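Local coordinates for putative short-chain oxidoreductase (Thermus thermophilus, PDB 2YUT), which binds NADP in a Rossmann-type domain and is probably an oxidoreductase of the short-chain dehydrogenase/reductase family, at residues A[164-169]-A[182-188]; A[118-122]-A[138-142]; A[72-76]-A[96-101]; A[16-20]-A[191-195]. Residues are numbered along the deposited sequence.

Contacts 1, 2 and 3 all reach the bound NADP, at the C-terminal ends of the parallel strands or in the loops that follow them, whereas contact 4 is packing between two helices. Contacts 2 and 3 are buried and adjoin each other, joining neighbouring strand ends to helices 132-153 and 89-107 through polar side chains. Contact 1, only partly buried, instead pairs two loop backbones beside the nicotinamide. It shares helix 185-196 with contact 4, where Leu-164 CD2 lies 3.9 Å from Val-192 CG2. Contact 4 is buried and purely apolar. Its Phe-16 meets Phe-119 of contact 2 (CE2 to CZ, 3.6 Å), linking that layer to the sheet.

Contact 1 of 4, residues A[164-169]-A[182-188]; sequences LPAVAT and ALSPEEA. With NAP (NADP nicotinamide-adenine-dinucleotide phosphate), chain B.
Two backbone hydrogen bonds hold these segments in a single parallel-type beta bridge: Leu-183 N donates to Ala-166 O (3.0 Å) and Ala-168 N to Leu-183 O (2.8 Å). Val-167 and Leu-183 are in register, their CA atoms 4.5 Å apart, and both chains run extended. Residues 164-169 form the loop after strand 158-162 in a Rossmann fold, and the Pro-x-Val-x-Thr sequence resembles, shortened and without its glycine, the PG-motif loop of short-chain dehydrogenases. Val-167 N turns from the bridge to the carboxamide, giving 2.8 Å to NAP O7N; NAP N7N returns a weak bond to Val-167 O (3.3 Å). Thr-169, chi1 p, offers OG1 to NAP O1N at a very short 2.5 Å. Ser-184, chi1 p, N-caps helix 185-196, its OG accepting from Glu-187 N (3.2 Å). Small and branched apolar groups fill the seam: Pro-165 CG meets Leu-183 CD1 (3.5 Å), and the methyl of Ala-188 receives both Leu-164 CD2 and Val-167 CG2, each at 4.1 Å from CB.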
# COMPACT_ATOMS: atom_id res chain seq x y z
N LEU A 164 -12.07 11.08 4.89
CA LEU A 164 -12.40 12.49 4.95
C LEU A 164 -12.27 13.16 3.61
O LEU A 164 -11.45 12.76 2.78
CB LEU A 164 -11.47 13.22 5.93
CG LEU A 164 -11.51 12.89 7.43
CD1 LEU A 164 -10.32 13.54 8.12
CD2 LEU A 164 -12.81 13.39 8.03
N PRO A 165 -13.09 14.19 3.36
CA PRO A 165 -13.01 14.91 2.09
C PRO A 165 -11.82 15.86 2.33
O PRO A 165 -11.15 15.75 3.36
CB PRO A 165 -14.34 15.65 2.03
CG PRO A 165 -14.59 15.96 3.48
CD PRO A 165 -14.24 14.66 4.16
N ALA A 166 -11.54 16.78 1.42
CA ALA A 166 -10.41 17.68 1.65
C ALA A 166 -10.62 18.49 2.94
O ALA A 166 -11.74 18.90 3.25
CB ALA A 166 -10.24 18.62 0.46
N VAL A 167 -9.54 18.69 3.69
CA VAL A 167 -9.56 19.44 4.94
C VAL A 167 -8.44 20.47 4.86
O VAL A 167 -7.33 20.15 4.43
CB VAL A 167 -9.33 18.51 6.16
CG1 VAL A 167 -9.43 19.29 7.46
CG2 VAL A 167 -10.34 17.37 6.15
N ALA A 168 -8.73 21.71 5.26
CA ALA A 168 -7.75 22.79 5.19
C ALA A 168 -6.67 22.70 6.28
O ALA A 168 -6.87 23.19 7.38
CB ALA A 168 -8.46 24.15 5.28
N THR A 169 -5.55 22.06 5.95
CA THR A 169 -4.44 21.92 6.89
C THR A 169 -3.13 22.11 6.13
O THR A 169 -3.12 22.24 4.91
CB THR A 169 -4.39 20.52 7.52
OG1 THR A 169 -4.00 19.57 6.52
CG2 THR A 169 -5.75 20.13 8.10
N ALA A 182 -12.63 23.07 1.20
CA ALA A 182 -12.03 22.17 2.18
C ALA A 182 -12.57 22.47 3.58
O ALA A 182 -12.64 23.64 3.99
CB ALA A 182 -10.52 22.30 2.17
N LEU A 183 -12.95 21.43 4.31
CA LEU A 183 -13.49 21.59 5.66
C LEU A 183 -12.46 22.17 6.63
O LEU A 183 -11.25 22.06 6.40
CB LEU A 183 -13.94 20.25 6.23
CG LEU A 183 -14.95 19.39 5.47
CD1 LEU A 183 -15.16 18.09 6.24
CD2 LEU A 183 -16.25 20.14 5.31
N SER A 184 -12.94 22.78 7.70
CA SER A 184 -12.05 23.31 8.72
C SER A 184 -11.65 22.05 9.49
O SER A 184 -12.46 21.13 9.63
CB SER A 184 -12.80 24.28 9.65
OG SER A 184 -13.86 23.63 10.33
N PRO A 185 -10.41 21.99 9.97
CA PRO A 185 -10.04 20.78 10.71
C PRO A 185 -10.95 20.51 11.91
O PRO A 185 -11.24 19.36 12.23
CB PRO A 185 -8.57 21.03 11.09
CG PRO A 185 -8.43 22.53 11.03
CD PRO A 185 -9.27 22.91 9.84
N GLU A 186 -11.42 21.58 12.56
CA GLU A 186 -12.31 21.44 13.71
C GLU A 186 -13.60 20.73 13.33
O GLU A 186 -14.10 19.90 14.09
CB GLU A 186 -12.65 22.81 14.31
CG GLU A 186 -11.49 23.51 15.02
CD GLU A 186 -10.51 24.17 14.07
OE1 GLU A 186 -10.79 24.23 12.86
OE2 GLU A 186 -9.46 24.64 14.55
N GLU A 187 -14.13 21.06 12.16
CA GLU A 187 -15.37 20.44 11.69
C GLU A 187 -15.16 18.95 11.37
O GLU A 187 -16.02 18.12 11.67
CB GLU A 187 -15.87 21.17 10.43
CG GLU A 187 -17.23 20.70 9.96
CD GLU A 187 -18.35 21.06 10.93
OE1 GLU A 187 -18.06 21.48 12.07
OE2 GLU A 187 -19.53 20.91 10.55
N ALA A 188 -14.03 18.62 10.75
CA ALA A 188 -13.74 17.22 10.41
C ALA A 188 -13.64 16.39 11.69
O ALA A 188 -14.18 15.29 11.78
CB ALA A 188 -12.44 17.12 9.61
PA NAP B . -0.86 17.59 8.62
O1A NAP B . 0.38 17.78 7.60
O2A NAP B . -1.45 18.87 9.05
O5B NAP B . -0.28 16.74 9.86
C5B NAP B . 0.47 15.55 9.63
C4B NAP B . 0.93 14.95 10.96
O4B NAP B . 1.66 13.74 10.67
C3B NAP B . 1.89 15.90 11.67
O3B NAP B . 1.62 15.91 13.07
C2B NAP B . 3.25 15.26 11.40
O2B NAP B . 4.13 15.54 12.49
C1B NAP B . 2.82 13.79 11.52
N9A NAP B . 3.89 12.91 11.00
C8A NAP B . 4.31 12.85 9.74
N7A NAP B . 5.30 11.97 9.64
C5A NAP B . 5.51 11.45 10.85
C6A NAP B . 6.40 10.52 11.36
N6A NAP B . 7.29 9.93 10.56
N1A NAP B . 6.35 10.23 12.67
C2A NAP B . 5.47 10.81 13.46
N3A NAP B . 4.61 11.70 13.01
C4A NAP B . 4.60 12.05 11.72
O3 NAP B . -1.89 16.62 7.85
PN NAP B . -3.44 16.48 8.26
O1N NAP B . -4.27 17.23 7.29
O2N NAP B . -3.61 16.77 9.70
O5D NAP B . -3.74 14.92 8.01
C5D NAP B . -3.91 14.02 9.11
C4D NAP B . -4.33 12.63 8.62
O4D NAP B . -5.55 12.79 7.87
C3D NAP B . -3.30 12.06 7.64
O3D NAP B . -3.35 10.63 7.61
C2D NAP B . -3.81 12.62 6.32
O2D NAP B . -3.34 11.85 5.21
C1D NAP B . -5.30 12.36 6.52
N1N NAP B . -6.15 13.05 5.53
C2N NAP B . -6.03 14.44 5.35
C3N NAP B . -6.84 15.08 4.42
C7N NAP B . -6.71 16.59 4.22
O7N NAP B . -7.28 17.16 3.28
N7N NAP B . -5.96 17.22 5.12
C4N NAP B . -7.76 14.36 3.67
C5N NAP B . -7.88 12.98 3.85
C6N NAP B . -7.08 12.33 4.78
P2B NAP B . 5.11 16.82 12.48
O1X NAP B . 4.29 18.05 11.82
O2X NAP B . 5.32 17.20 14.03
O3X NAP B . 6.39 16.56 11.78

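Contact 2 of 4, residues A[118-122]-A[138-142]; sequences FFGAY and KGALE. With NAP (NADP nicotinamide-adenine-dinucleotide phosphate), chain B.
Strand 114-119 ends at Phe-119, and the turn that follows, residues 120-122, passes beside helix 132-153 with Gly-120 and Lys-138 closest (CA to CA 5.2 Å). Two charged side chains of the helix bond to this backbone. Lys-138, m and m at chi1 and chi2 and then extended, brings NZ to Phe-119 O (2.7 Å) and to both ribose hydroxyls of the cofactor, NAP O3D (2.9 Å) and O2D (3.1 Å); a long, flexible amine suits a site with three acceptors. One turn on, Glu-142 accepts from Ala-121 N at OE2 (3.1 Å), while its OE1 forms a salt bridge with Arg-163. A water donates to Ala-121 O (2.9 Å) and weakly to Glu-142 OE1 (3.3 Å). In packing, Leu-141 CD2 lies 3.3 Å from Phe-119 O, and Ala-121 CB lies 3.9 Å from Lys-138 CG. Gly-120 has phi/psi of -102/-134°, and a CB there would run into Glu-142 OE2, so a residue without a side chain fits. Phe-119 points its CA-CB bond away from the helix. Lysine reaching from this helix to the nicotinamide ribose is characteristic of the YxxxK motif in the short-chain dehydrogenase active site.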
# COMPACT_ATOMS: atom_id res chain seq x y z
N PHE A 118 -8.00 5.53 12.22
CA PHE A 118 -6.99 5.76 11.20
C PHE A 118 -7.66 6.48 10.04
O PHE A 118 -8.88 6.43 9.90
CB PHE A 118 -6.39 4.43 10.73
CG PHE A 118 -5.64 3.70 11.81
CD1 PHE A 118 -4.28 3.92 12.00
CD2 PHE A 118 -6.31 2.83 12.66
CE1 PHE A 118 -3.59 3.29 13.03
CE2 PHE A 118 -5.63 2.19 13.70
CZ PHE A 118 -4.27 2.42 13.88
N PHE A 119 -6.87 7.15 9.21
CA PHE A 119 -7.41 7.90 8.10
C PHE A 119 -6.97 7.38 6.72
O PHE A 119 -5.78 7.34 6.41
CB PHE A 119 -7.02 9.38 8.28
CG PHE A 119 -7.52 9.97 9.57
CD1 PHE A 119 -8.78 10.57 9.65
CD2 PHE A 119 -6.75 9.88 10.73
CE1 PHE A 119 -9.28 11.06 10.86
CE2 PHE A 119 -7.24 10.37 11.96
CZ PHE A 119 -8.50 10.96 12.02
N GLY A 120 -7.95 6.98 5.91
CA GLY A 120 -7.65 6.49 4.58
C GLY A 120 -7.95 7.57 3.57
O GLY A 120 -7.58 8.73 3.77
N ALA A 121 -8.63 7.22 2.49
CA ALA A 121 -8.97 8.19 1.46
C ALA A 121 -10.01 7.67 0.48
O ALA A 121 -10.09 6.46 0.24
CB ALA A 121 -7.73 8.60 0.70
N TYR A 122 -10.81 8.57 -0.07
CA TYR A 122 -11.81 8.21 -1.06
C TYR A 122 -11.01 7.86 -2.31
O TYR A 122 -10.32 8.71 -2.87
CB TYR A 122 -12.74 9.39 -1.34
CG TYR A 122 -13.76 9.64 -0.25
CD1 TYR A 122 -14.77 8.72 0.01
CD2 TYR A 122 -13.71 10.79 0.53
CE1 TYR A 122 -15.71 8.93 1.01
CE2 TYR A 122 -14.64 11.02 1.54
CZ TYR A 122 -15.64 10.09 1.77
OH TYR A 122 -16.57 10.30 2.76
N LYS A 138 -2.33 5.11 1.01
CA LYS A 138 -3.67 5.00 1.61
C LYS A 138 -4.33 3.68 1.22
O LYS A 138 -5.08 3.10 2.01
CB LYS A 138 -4.56 6.17 1.18
CG LYS A 138 -4.18 7.50 1.80
CD LYS A 138 -4.18 7.44 3.32
CE LYS A 138 -4.04 8.83 3.94
NZ LYS A 138 -3.76 8.76 5.41
N GLY A 139 -4.05 3.21 0.01
CA GLY A 139 -4.62 1.95 -0.42
C GLY A 139 -4.08 0.85 0.47
O GLY A 139 -4.80 -0.07 0.85
N ALA A 140 -2.80 0.95 0.81
CA ALA A 140 -2.14 -0.03 1.66
C ALA A 140 -2.67 0.03 3.09
O ALA A 140 -2.93 -1.00 3.71
CB ALA A 140 -0.63 0.20 1.66
N LEU A 141 -2.82 1.25 3.61
CA LEU A 141 -3.30 1.43 4.97
C LEU A 141 -4.68 0.83 5.16
O LEU A 141 -4.92 0.12 6.14
CB LEU A 141 -3.35 2.92 5.33
CG LEU A 141 -3.90 3.24 6.73
CD1 LEU A 141 -3.09 2.50 7.79
CD2 LEU A 141 -3.86 4.74 6.99
N GLU A 142 -5.59 1.09 4.23
CA GLU A 142 -6.95 0.57 4.34
C GLU A 142 -6.98 -0.95 4.25
O GLU A 142 -7.75 -1.60 4.95
CB GLU A 142 -7.86 1.17 3.25
CG GLU A 142 -7.92 2.70 3.24
CD GLU A 142 -9.08 3.23 2.41
OE1 GLU A 142 -9.41 2.60 1.38
OE2 GLU A 142 -9.65 4.28 2.77
PA NAP B . -0.86 17.59 8.62
O1A NAP B . 0.38 17.78 7.60
O2A NAP B . -1.45 18.87 9.05
O5B NAP B . -0.28 16.74 9.86
C5B NAP B . 0.47 15.55 9.63
C4B NAP B . 0.93 14.95 10.96
O4B NAP B . 1.66 13.74 10.67
C3B NAP B . 1.89 15.90 11.67
O3B NAP B . 1.62 15.91 13.07
C2B NAP B . 3.25 15.26 11.40
O2B NAP B . 4.13 15.54 12.49
C1B NAP B . 2.82 13.79 11.52
N9A NAP B . 3.89 12.91 11.00
C8A NAP B . 4.31 12.85 9.74
N7A NAP B . 5.30 11.97 9.64
C5A NAP B . 5.51 11.45 10.85
C6A NAP B . 6.40 10.52 11.36
N6A NAP B . 7.29 9.93 10.56
N1A NAP B . 6.35 10.23 12.67
C2A NAP B . 5.47 10.81 13.46
N3A NAP B . 4.61 11.70 13.01
C4A NAP B . 4.60 12.05 11.72
O3 NAP B . -1.89 16.62 7.85
PN NAP B . -3.44 16.48 8.26
O1N NAP B . -4.27 17.23 7.29
O2N NAP B . -3.61 16.77 9.70
O5D NAP B . -3.74 14.92 8.01
C5D NAP B . -3.91 14.02 9.11
C4D NAP B . -4.33 12.63 8.62
O4D NAP B . -5.55 12.79 7.87
C3D NAP B . -3.30 12.06 7.64
O3D NAP B . -3.35 10.63 7.61
C2D NAP B . -3.81 12.62 6.32
O2D NAP B . -3.34 11.85 5.21
C1D NAP B . -5.30 12.36 6.52
N1N NAP B . -6.15 13.05 5.53
C2N NAP B . -6.03 14.44 5.35
C3N NAP B . -6.84 15.08 4.42
C7N NAP B . -6.71 16.59 4.22
O7N NAP B . -7.28 17.16 3.28
N7N NAP B . -5.96 17.22 5.12
C4N NAP B . -7.76 14.36 3.67
C5N NAP B . -7.88 12.98 3.85
C6N NAP B . -7.08 12.33 4.78
P2B NAP B . 5.11 16.82 12.48
O1X NAP B . 4.29 18.05 11.82
O2X NAP B . 5.32 17.20 14.03
O3X NAP B . 6.39 16.56 11.78
O HOH W 1 -7.90 4.71 -0.63

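Contact 3 of 4, residues A[72-76]-A[96-101]; sequences HAVGK and AHLLTA. With NAP (NADP nicotinamide-adenine-dinucleotide phosphate), chain B.
This buried contact seats the loop leaving strand 67-72 against helix 89-107, near the middle of the Rossmann sheet and beside the cofactor. The sequence His-Ala-Val-Gly occupies the place of the NNAG motif common in short-chain dehydrogenases. Gly-75 and His-97 approach most closely (CA to CA 5.1 Å), while His-72 and Ala-101 stand 7.0 Å apart. Ala-73 centres an inverse gamma turn; Gly-75 is almost fully extended, with phi/psi of 172/178°. A CB on Gly-75 would collide with NAP C3D and crowd His-97 NE2. Instead its CA lies over the His-97 ring face in a CH-pi contact, 4.0 Å from the centroid. His-97 ND1 is engaged with Met-93 O in its own helix, which has a wider pi-type turn at 96-99. Against that helix Val-74 CG1 packs 3.4 Å from Ala-96 O, and Lys-76 CB lies 4.0 Å from Ala-96 CB, the small side chain of Ala-96 allowing this approach. A water donates to Val-74 O (2.9 Å) and His-97 O (3.0 Å). On the cofactor side, Val-74 O accepts from NAP O3D (2.6 Å) and Gly-75 N donates to NAP O4B (3.2 Å). His-72 (chi1 t) donates from NE2 to Thr-100 OG1 (2.8 Å), and Thr-100 (chi1 p) passes OG1 on to Ala-96 O (2.7 Å). This relay implies that His-72 carries its proton on NE2, with Thr-100 acting as acceptor and donor at once.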
# COMPACT_ATOMS: atom_id res chain seq x y z
N HIS A 72 -4.76 8.24 15.03
CA HIS A 72 -3.51 8.34 14.28
C HIS A 72 -3.66 9.34 13.13
O HIS A 72 -3.85 8.96 11.97
CB HIS A 72 -3.16 6.94 13.74
CG HIS A 72 -1.74 6.80 13.26
ND1 HIS A 72 -0.66 6.83 14.11
CD2 HIS A 72 -1.24 6.58 12.02
CE1 HIS A 72 0.45 6.64 13.42
NE2 HIS A 72 0.12 6.48 12.14
N ALA A 73 -3.57 10.63 13.46
CA ALA A 73 -3.71 11.69 12.47
C ALA A 73 -2.34 11.98 11.86
O ALA A 73 -1.89 13.13 11.81
CB ALA A 73 -4.27 12.96 13.14
N VAL A 74 -1.70 10.92 11.38
CA VAL A 74 -0.37 11.00 10.80
C VAL A 74 -0.36 10.84 9.29
O VAL A 74 -1.07 10.01 8.73
CB VAL A 74 0.54 9.93 11.44
CG1 VAL A 74 1.90 9.92 10.78
CG2 VAL A 74 0.67 10.19 12.93
N GLY A 75 0.47 11.64 8.63
CA GLY A 75 0.57 11.56 7.19
C GLY A 75 1.41 12.67 6.61
O GLY A 75 1.91 13.54 7.32
N LYS A 76 1.56 12.62 5.29
CA LYS A 76 2.33 13.59 4.52
C LYS A 76 1.77 13.55 3.11
O LYS A 76 1.19 12.54 2.71
CB LYS A 76 3.81 13.21 4.51
CG LYS A 76 4.59 13.76 5.68
CD LYS A 76 4.84 15.25 5.51
CE LYS A 76 5.27 15.91 6.81
NZ LYS A 76 4.17 15.91 7.81
N ALA A 96 5.37 7.28 6.05
CA ALA A 96 4.54 8.22 6.79
C ALA A 96 3.13 7.71 7.08
O ALA A 96 2.65 7.83 8.21
CB ALA A 96 4.46 9.55 6.04
N HIS A 97 2.48 7.12 6.08
CA HIS A 97 1.11 6.62 6.26
C HIS A 97 0.94 5.20 6.80
O HIS A 97 0.13 4.98 7.70
CB HIS A 97 0.32 6.70 4.95
CG HIS A 97 0.15 8.09 4.43
ND1 HIS A 97 1.12 8.74 3.70
CD2 HIS A 97 -0.90 8.95 4.51
CE1 HIS A 97 0.68 9.93 3.34
NE2 HIS A 97 -0.54 10.08 3.83
N LEU A 98 1.71 4.26 6.26
CA LEU A 98 1.58 2.86 6.65
C LEU A 98 2.47 2.36 7.78
O LEU A 98 1.98 1.73 8.72
CB LEU A 98 1.78 1.96 5.42
CG LEU A 98 1.70 0.44 5.63
CD1 LEU A 98 0.29 0.06 6.06
CD2 LEU A 98 2.08 -0.29 4.35
N LEU A 99 3.77 2.60 7.68
CA LEU A 99 4.68 2.13 8.71
C LEU A 99 4.38 2.76 10.07
O LEU A 99 4.43 2.07 11.09
CB LEU A 99 6.14 2.40 8.30
CG LEU A 99 6.61 1.68 7.02
CD1 LEU A 99 8.11 1.85 6.88
CD2 LEU A 99 6.26 0.20 7.07
N THR A 100 4.05 4.05 10.09
CA THR A 100 3.73 4.70 11.36
C THR A 100 2.55 3.98 12.00
O THR A 100 2.57 3.67 13.19
CB THR A 100 3.36 6.19 11.18
OG1 THR A 100 2.21 6.30 10.33
CG2 THR A 100 4.53 6.96 10.57
N ALA A 101 1.52 3.72 11.20
CA ALA A 101 0.30 3.05 11.65
C ALA A 101 0.57 1.61 12.08
O ALA A 101 0.06 1.16 13.11
CB ALA A 101 -0.74 3.07 10.54
PA NAP B . -0.86 17.59 8.62
O1A NAP B . 0.38 17.78 7.60
O2A NAP B . -1.45 18.87 9.05
O5B NAP B . -0.28 16.74 9.86
C5B NAP B . 0.47 15.55 9.63
C4B NAP B . 0.93 14.95 10.96
O4B NAP B . 1.66 13.74 10.67
C3B NAP B . 1.89 15.90 11.67
O3B NAP B . 1.62 15.91 13.07
C2B NAP B . 3.25 15.26 11.40
O2B NAP B . 4.13 15.54 12.49
C1B NAP B . 2.82 13.79 11.52
N9A NAP B . 3.89 12.91 11.00
C8A NAP B . 4.31 12.85 9.74
N7A NAP B . 5.30 11.97 9.64
C5A NAP B . 5.51 11.45 10.85
C6A NAP B . 6.40 10.52 11.36
N6A NAP B . 7.29 9.93 10.56
N1A NAP B . 6.35 10.23 12.67
C2A NAP B . 5.47 10.81 13.46
N3A NAP B . 4.61 11.70 13.01
C4A NAP B . 4.60 12.05 11.72
O3 NAP B . -1.89 16.62 7.85
PN NAP B . -3.44 16.48 8.26
O1N NAP B . -4.27 17.23 7.29
O2N NAP B . -3.61 16.77 9.70
O5D NAP B . -3.74 14.92 8.01
C5D NAP B . -3.91 14.02 9.11
C4D NAP B . -4.33 12.63 8.62
O4D NAP B . -5.55 12.79 7.87
C3D NAP B . -3.30 12.06 7.64
O3D NAP B . -3.35 10.63 7.61
C2D NAP B . -3.81 12.62 6.32
O2D NAP B . -3.34 11.85 5.21
C1D NAP B . -5.30 12.36 6.52
N1N NAP B . -6.15 13.05 5.53
C2N NAP B . -6.03 14.44 5.35
C3N NAP B . -6.84 15.08 4.42
C7N NAP B . -6.71 16.59 4.22
O7N NAP B . -7.28 17.16 3.28
N7N NAP B . -5.96 17.22 5.12
C4N NAP B . -7.76 14.36 3.67
C5N NAP B . -7.88 12.98 3.85
C6N NAP B . -7.08 12.33 4.78
P2B NAP B . 5.11 16.82 12.48
O1X NAP B . 4.29 18.05 11.82
O2X NAP B . 5.32 17.20 14.03
O3X NAP B . 6.39 16.56 11.78
O HOH W 2 -1.70 7.16 8.50

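Contact 4 of 4, residues A[16-20]-A[191-195]; sequences FARAL and KVLEG
Leu-193, Phe-16 and Val-192 carry most of this helix-helix packing within the Rossmann fold, where helix 11-19, the first after strand 2-6, lies alongside helix 185-196, the last of the chain. A span of 170 residues separates the segments, so the contact brings the beginning and end of the domain together. Both segments are helical, except that Leu-20 leaves helical phi/psi at -115/13°; the nearest CA atoms, those of Phe-16 and Leu-193, are 8.4 Å apart, a spacing that side chains must bridge. Leu-193 (chi1 m, chi2 t) buries the most surface. It points toward the first helix, and its branched end reaches three residues there. Phe-16, with chi1 m near -84°, sets out sideways, but its long flat ring swings across the gap: CE1 comes within 4.0 Å of Leu-193 CG, and CZ within 3.8 Å of Val-192 CB, which sits at the ring edge. Val-192 (chi1 t) points toward the other helix, its compact branch filling the space beside the ring. Ala-19, at the exposed side of the contact, is small enough to let Leu-193 approach, and Leu-20 adds a further aliphatic group just past the end of helix 11-19 while touching Val-3 and Ile-5 of strand 2-6. All the contacts are apolar: Ala-19 CB meets Leu-193 CD1 at 3.7 Å, and Leu-20 CD2 meets Leu-193 CD2 at 4.2 Å.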
# COMPACT_ATOMS: atom_id res chain seq x y z
N PHE A 16 -8.44 17.49 17.17
CA PHE A 16 -8.82 16.38 18.04
C PHE A 16 -8.34 16.64 19.46
O PHE A 16 -9.05 16.36 20.42
CB PHE A 16 -8.22 15.07 17.53
CG PHE A 16 -9.03 14.40 16.46
CD1 PHE A 16 -10.22 13.77 16.78
CD2 PHE A 16 -8.60 14.41 15.14
CE1 PHE A 16 -10.99 13.14 15.79
CE2 PHE A 16 -9.36 13.79 14.14
CZ PHE A 16 -10.55 13.15 14.47
N ALA A 17 -7.12 17.17 19.59
CA ALA A 17 -6.55 17.45 20.91
C ALA A 17 -7.40 18.45 21.69
O ALA A 17 -7.69 18.23 22.87
CB ALA A 17 -5.13 17.97 20.77
N ARG A 18 -7.80 19.54 21.04
CA ARG A 18 -8.62 20.55 21.71
C ARG A 18 -10.02 20.04 21.99
O ARG A 18 -10.62 20.40 23.00
CB ARG A 18 -8.68 21.83 20.86
CG ARG A 18 -7.33 22.51 20.73
CD ARG A 18 -7.40 23.83 20.00
NE ARG A 18 -6.12 24.53 20.07
CZ ARG A 18 -5.14 24.40 19.17
NH1 ARG A 18 -5.29 23.61 18.11
NH2 ARG A 18 -4.00 25.05 19.35
N ALA A 19 -10.54 19.18 21.11
CA ALA A 19 -11.87 18.62 21.29
C ALA A 19 -11.93 17.58 22.40
O ALA A 19 -13.00 17.31 22.95
CB ALA A 19 -12.36 18.00 19.98
N LEU A 20 -10.78 17.00 22.74
CA LEU A 20 -10.73 15.96 23.77
C LEU A 20 -9.94 16.34 25.02
O LEU A 20 -9.63 15.48 25.84
CB LEU A 20 -10.13 14.69 23.15
CG LEU A 20 -10.93 14.06 22.00
CD1 LEU A 20 -10.05 13.14 21.16
CD2 LEU A 20 -12.12 13.30 22.58
N LYS A 191 -17.13 15.86 13.25
CA LYS A 191 -17.88 14.83 12.54
C LYS A 191 -17.35 13.44 12.85
O LYS A 191 -18.12 12.49 13.02
CB LYS A 191 -17.86 15.09 11.03
CG LYS A 191 -18.71 16.28 10.61
CD LYS A 191 -18.87 16.35 9.10
CE LYS A 191 -19.85 17.44 8.70
NZ LYS A 191 -20.04 17.47 7.23
N VAL A 192 -16.03 13.30 12.94
CA VAL A 192 -15.46 11.99 13.25
C VAL A 192 -15.91 11.58 14.64
O VAL A 192 -16.46 10.50 14.84
CB VAL A 192 -13.92 12.00 13.17
CG1 VAL A 192 -13.37 10.68 13.67
CG2 VAL A 192 -13.48 12.25 11.74
N LEU A 193 -15.68 12.46 15.62
CA LEU A 193 -16.07 12.18 16.99
C LEU A 193 -17.57 11.88 17.07
O LEU A 193 -18.00 11.06 17.88
CB LEU A 193 -15.72 13.37 17.89
CG LEU A 193 -14.22 13.58 18.11
CD1 LEU A 193 -13.98 14.80 18.99
CD2 LEU A 193 -13.64 12.35 18.77
N GLU A 194 -18.36 12.54 16.22
CA GLU A 194 -19.80 12.32 16.19
C GLU A 194 -20.07 10.93 15.60
O GLU A 194 -20.93 10.21 16.08
CB GLU A 194 -20.48 13.40 15.35
CG GLU A 194 -21.98 13.49 15.53
CD GLU A 194 -22.56 14.79 15.00
OE1 GLU A 194 -22.44 15.05 13.78
OE2 GLU A 194 -23.12 15.56 15.81
N GLY A 195 -19.33 10.56 14.56
CA GLY A 195 -19.52 9.25 13.97
C GLY A 195 -19.26 8.16 15.00
O GLY A 195 -19.85 7.08 14.95